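Local coordinates for alpha-catenin-like protein hmp-1 (Caenorhabditis elegans, PDB 5XA5) that links the cadherin–beta-catenin complex to actin filaments at cell junctions and is required for cell migration and shape changes during embryonic body enclosure and elongation, at residues A[163-176]-A[217-229]. Residues are numbered along the deposited sequence; the frame is centred on the assembly and turned at random.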
# COMPACT_ATOMS: atom_id res chain seq x y z
N MET A 163 -11.57 -25.75 10.45
CA MET A 163 -11.80 -26.06 11.85
C MET A 163 -13.25 -26.46 12.09
O MET A 163 -13.53 -27.46 12.80
CB MET A 163 -11.40 -24.87 12.74
CG MET A 163 -11.37 -25.23 14.21
SD MET A 163 -10.74 -23.91 15.27
CE MET A 163 -12.11 -22.75 15.23
N ILE A 164 -14.18 -25.75 11.45
CA ILE A 164 -15.61 -26.02 11.56
C ILE A 164 -15.93 -27.39 10.97
O ILE A 164 -16.82 -28.11 11.46
CB ILE A 164 -16.41 -24.91 10.83
CG1 ILE A 164 -16.23 -23.59 11.58
CG2 ILE A 164 -17.88 -25.29 10.70
CD1 ILE A 164 -16.72 -22.37 10.81
N GLU A 165 -15.21 -27.77 9.92
CA GLU A 165 -15.48 -29.04 9.24
C GLU A 165 -14.77 -30.24 9.86
O GLU A 165 -15.10 -31.39 9.55
CB GLU A 165 -15.09 -28.95 7.76
CG GLU A 165 -15.91 -27.97 6.97
CD GLU A 165 -17.36 -28.39 6.87
OE1 GLU A 165 -17.63 -29.61 6.75
OE2 GLU A 165 -18.21 -27.48 6.92
N ALA A 166 -13.80 -29.98 10.74
CA ALA A 166 -12.99 -31.06 11.31
C ALA A 166 -13.84 -32.08 12.02
O ALA A 166 -14.81 -31.74 12.69
CB ALA A 166 -11.93 -30.50 12.27
N ASP A 167 -13.45 -33.35 11.89
CA ASP A 167 -14.26 -34.44 12.41
C ASP A 167 -13.62 -35.10 13.62
O ASP A 167 -14.15 -36.08 14.13
CB ASP A 167 -14.51 -35.49 11.32
CG ASP A 167 -13.22 -36.06 10.74
OD1 ASP A 167 -12.13 -35.51 11.02
OD2 ASP A 167 -13.29 -37.07 10.00
N THR A 168 -12.48 -34.59 14.07
CA THR A 168 -11.80 -35.15 15.24
C THR A 168 -11.33 -34.04 16.17
O THR A 168 -11.02 -32.93 15.72
CB THR A 168 -10.59 -36.01 14.85
OG1 THR A 168 -9.50 -35.17 14.42
CG2 THR A 168 -10.96 -36.99 13.73
N LYS A 169 -11.24 -34.36 17.46
CA LYS A 169 -10.77 -33.40 18.45
C LYS A 169 -9.33 -32.96 18.15
O LYS A 169 -9.00 -31.78 18.25
CB LYS A 169 -10.84 -34.01 19.85
CG LYS A 169 -10.84 -32.99 20.97
CD LYS A 169 -10.50 -33.64 22.30
CE LYS A 169 -9.16 -34.35 22.22
NZ LYS A 169 -8.60 -34.65 23.56
N ILE A 170 -8.48 -33.91 17.77
CA ILE A 170 -7.08 -33.63 17.45
C ILE A 170 -6.96 -32.65 16.26
O ILE A 170 -6.11 -31.75 16.27
CB ILE A 170 -6.32 -34.93 17.15
CG1 ILE A 170 -6.16 -35.74 18.44
CG2 ILE A 170 -4.95 -34.64 16.57
CD1 ILE A 170 -5.46 -37.06 18.25
N LYS A 171 -7.82 -32.81 15.26
CA LYS A 171 -7.82 -31.86 14.14
C LYS A 171 -8.26 -30.47 14.60
O LYS A 171 -7.70 -29.47 14.16
CB LYS A 171 -8.73 -32.34 13.00
CG LYS A 171 -8.06 -33.30 12.04
CD LYS A 171 -9.06 -33.81 11.01
CE LYS A 171 -8.57 -35.06 10.30
NZ LYS A 171 -9.61 -35.59 9.39
N VAL A 172 -9.28 -30.40 15.46
CA VAL A 172 -9.76 -29.10 15.91
C VAL A 172 -8.66 -28.35 16.67
O VAL A 172 -8.42 -27.16 16.45
CB VAL A 172 -11.02 -29.23 16.80
CG1 VAL A 172 -11.36 -27.86 17.39
CG2 VAL A 172 -12.20 -29.79 15.98
N ASP A 173 -7.96 -29.06 17.55
CA ASP A 173 -6.84 -28.43 18.27
C ASP A 173 -5.71 -27.99 17.35
O ASP A 173 -5.15 -26.91 17.51
CB ASP A 173 -6.29 -29.38 19.32
CG ASP A 173 -7.16 -29.45 20.56
OD1 ASP A 173 -8.07 -28.61 20.71
OD2 ASP A 173 -6.93 -30.36 21.38
N ASP A 174 -5.35 -28.84 16.39
CA ASP A 174 -4.24 -28.51 15.48
C ASP A 174 -4.61 -27.33 14.59
O ASP A 174 -3.79 -26.45 14.34
CB ASP A 174 -3.85 -29.71 14.62
CG ASP A 174 -3.15 -30.79 15.42
OD1 ASP A 174 -2.63 -30.49 16.51
OD2 ASP A 174 -3.10 -31.95 14.94
N LEU A 175 -5.84 -27.31 14.10
CA LEU A 175 -6.27 -26.19 13.28
C LEU A 175 -6.36 -24.91 14.12
O LEU A 175 -6.01 -23.85 13.64
CB LEU A 175 -7.60 -26.48 12.60
CG LEU A 175 -7.45 -27.51 11.47
CD1 LEU A 175 -8.83 -28.05 11.10
CD2 LEU A 175 -6.79 -26.87 10.25
N TYR A 176 -6.79 -25.01 15.38
CA TYR A 176 -6.85 -23.79 16.17
C TYR A 176 -5.44 -23.32 16.49
O TYR A 176 -5.19 -22.12 16.54
CB TYR A 176 -7.69 -23.95 17.45
CG TYR A 176 -7.92 -22.60 18.13
CD1 TYR A 176 -8.51 -21.56 17.42
CD2 TYR A 176 -7.56 -22.38 19.46
CE1 TYR A 176 -8.71 -20.32 18.00
CE2 TYR A 176 -7.77 -21.12 20.06
CZ TYR A 176 -8.35 -20.11 19.32
OH TYR A 176 -8.56 -18.86 19.88
N ALA A 217 -13.18 -15.74 17.51
CA ALA A 217 -12.43 -16.95 17.19
C ALA A 217 -12.27 -17.94 18.38
O ALA A 217 -12.43 -19.15 18.19
CB ALA A 217 -11.06 -16.58 16.60
N PRO A 218 -11.97 -17.45 19.60
CA PRO A 218 -11.85 -18.38 20.72
C PRO A 218 -13.17 -19.09 21.01
O PRO A 218 -13.16 -20.25 21.44
CB PRO A 218 -11.44 -17.49 21.90
CG PRO A 218 -10.86 -16.28 21.28
CD PRO A 218 -11.54 -16.09 19.97
N LEU A 219 -14.28 -18.40 20.78
CA LEU A 219 -15.59 -19.01 20.99
C LEU A 219 -15.89 -20.05 19.92
O LEU A 219 -16.57 -21.05 20.17
CB LEU A 219 -16.67 -17.94 21.01
CG LEU A 219 -16.61 -17.00 22.22
CD1 LEU A 219 -17.47 -15.77 21.95
CD2 LEU A 219 -17.10 -17.69 23.47
N LEU A 220 -15.41 -19.80 18.71
CA LEU A 220 -15.56 -20.77 17.63
C LEU A 220 -14.76 -22.03 17.96
O LEU A 220 -15.25 -23.14 17.76
CB LEU A 220 -15.11 -20.17 16.29
CG LEU A 220 -15.37 -21.09 15.10
CD1 LEU A 220 -16.84 -21.44 14.93
CD2 LEU A 220 -14.83 -20.44 13.82
N TYR A 221 -13.55 -21.85 18.48
CA TYR A 221 -12.73 -22.98 18.91
C TYR A 221 -13.49 -23.84 19.91
O TYR A 221 -13.60 -25.04 19.73
CB TYR A 221 -11.41 -22.51 19.52
CG TYR A 221 -10.63 -23.56 20.27
CD1 TYR A 221 -10.23 -24.73 19.64
CD2 TYR A 221 -10.29 -23.38 21.61
CE1 TYR A 221 -9.51 -25.70 20.33
CE2 TYR A 221 -9.58 -24.34 22.30
CZ TYR A 221 -9.20 -25.50 21.65
OH TYR A 221 -8.48 -26.46 22.32
N THR A 222 -14.02 -23.24 20.97
CA THR A 222 -14.56 -24.09 22.01
C THR A 222 -15.93 -24.65 21.60
O THR A 222 -16.26 -25.76 21.98
CB THR A 222 -14.66 -23.35 23.37
OG1 THR A 222 -15.33 -22.11 23.21
CG2 THR A 222 -13.26 -23.07 23.89
N SER A 223 -16.70 -23.92 20.79
CA SER A 223 -17.97 -24.45 20.32
C SER A 223 -17.75 -25.62 19.36
O SER A 223 -18.49 -26.61 19.40
CB SER A 223 -18.80 -23.37 19.62
OG SER A 223 -18.23 -23.06 18.36
N THR A 224 -16.76 -25.53 18.48
CA THR A 224 -16.46 -26.63 17.56
C THR A 224 -15.91 -27.85 18.30
O THR A 224 -16.24 -28.99 17.99
CB THR A 224 -15.46 -26.20 16.43
OG1 THR A 224 -14.22 -25.72 16.99
CG2 THR A 224 -16.08 -25.12 15.57
N ARG A 225 -15.07 -27.60 19.29
CA ARG A 225 -14.46 -28.69 20.03
C ARG A 225 -15.51 -29.44 20.84
O ARG A 225 -15.50 -30.66 20.90
CB ARG A 225 -13.36 -28.15 20.94
CG ARG A 225 -12.43 -29.20 21.50
CD ARG A 225 -11.41 -28.53 22.39
NE ARG A 225 -10.23 -29.36 22.61
CZ ARG A 225 -10.12 -30.26 23.58
NH1 ARG A 225 -11.14 -30.46 24.42
NH2 ARG A 225 -9.00 -30.95 23.72
N THR A 226 -16.44 -28.70 21.45
CA THR A 226 -17.50 -29.33 22.24
C THR A 226 -18.42 -30.11 21.31
O THR A 226 -18.84 -31.22 21.63
CB THR A 226 -18.30 -28.28 23.02
OG1 THR A 226 -17.48 -27.70 24.04
CG2 THR A 226 -19.54 -28.90 23.66
N PHE A 227 -18.71 -29.54 20.14
CA PHE A 227 -19.64 -30.21 19.22
C PHE A 227 -19.07 -31.50 18.61
O PHE A 227 -19.83 -32.44 18.35
CB PHE A 227 -20.06 -29.25 18.11
CG PHE A 227 -21.07 -29.84 17.17
CD1 PHE A 227 -22.30 -30.25 17.63
CD2 PHE A 227 -20.77 -30.00 15.83
CE1 PHE A 227 -23.23 -30.81 16.76
CE2 PHE A 227 -21.69 -30.55 14.96
CZ PHE A 227 -22.92 -30.95 15.42
N VAL A 228 -17.76 -31.58 18.36
CA VAL A 228 -17.21 -32.82 17.80
C VAL A 228 -17.27 -33.91 18.85
O VAL A 228 -17.37 -35.09 18.51
CB VAL A 228 -15.75 -32.68 17.29
CG1 VAL A 228 -15.67 -31.75 16.13
CG2 VAL A 228 -14.80 -32.27 18.40
N ARG A 229 -17.24 -33.52 20.12
CA ARG A 229 -17.27 -34.49 21.21
C ARG A 229 -18.71 -34.94 21.53
O ARG A 229 -18.93 -36.06 21.99
CB ARG A 229 -16.62 -33.90 22.46
CG ARG A 229 -15.09 -33.87 22.41
CD ARG A 229 -14.50 -33.02 23.53
NE ARG A 229 -14.33 -33.76 24.78
CZ ARG A 229 -14.41 -33.22 25.99
NH1 ARG A 229 -14.64 -31.92 26.13
NH2 ARG A 229 -14.25 -33.98 27.07
O HOH W 1 -8.28 -32.78 25.66
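Tyr176 and Tyr221 lie almost flat on each other in an offset stack at the end of a four-helix bundle of the vinculin/alpha-catenin type, in the N-terminal part of the protein. Their ring centroids are 4.3 Å apart and the planes only 9° from parallel. Tyr221 CB lies over the centre of the Tyr176 ring as a CH-pi contact, while Tyr176 OH reaches on to Pro218 CA, 3.4 Å away. The two helices concerned, 169-196 and 200-229, run antiparallel, and the last turn of helix 117-165 joins them from the side; helix 234-258 covers another face of helix 200-229 through Leu220, Ser223 and Phe227.

Tyr221 is a knob among Met163, Val172, Asp173 and Tyr176. With CG anti to the backbone N (chi1 167°), its ring slants past helix 169-196 toward that helix's N-terminal end, bringing the hydroxyl to Asp173 OD1, where it donates at 2.7 Å from above the carboxylate plane. A phenylalanine here lacks that hydroxyl and would probably leave Asp173 held across this contact by Arg225 alone, OD1 losing its bond from above. Val172 packs reciprocally, CG1 meeting Thr224 OG1 at 3.6 Å and CG2 meeting Val228 CG1 tip to tip.

The extended Arg225 side chain grips Asp173 side-on, NE to OD1 and NH2 to OD2, both bonds nearly straight and in the guanidinium plane. Over one guanidinium face runs the aliphatic part of Lys169, whose CD is 3.4 Å from Arg225 NH2. A water accepts from both Lys169 NZ and Arg225 NH2, at 2.8 Å each, bridging the two like charges.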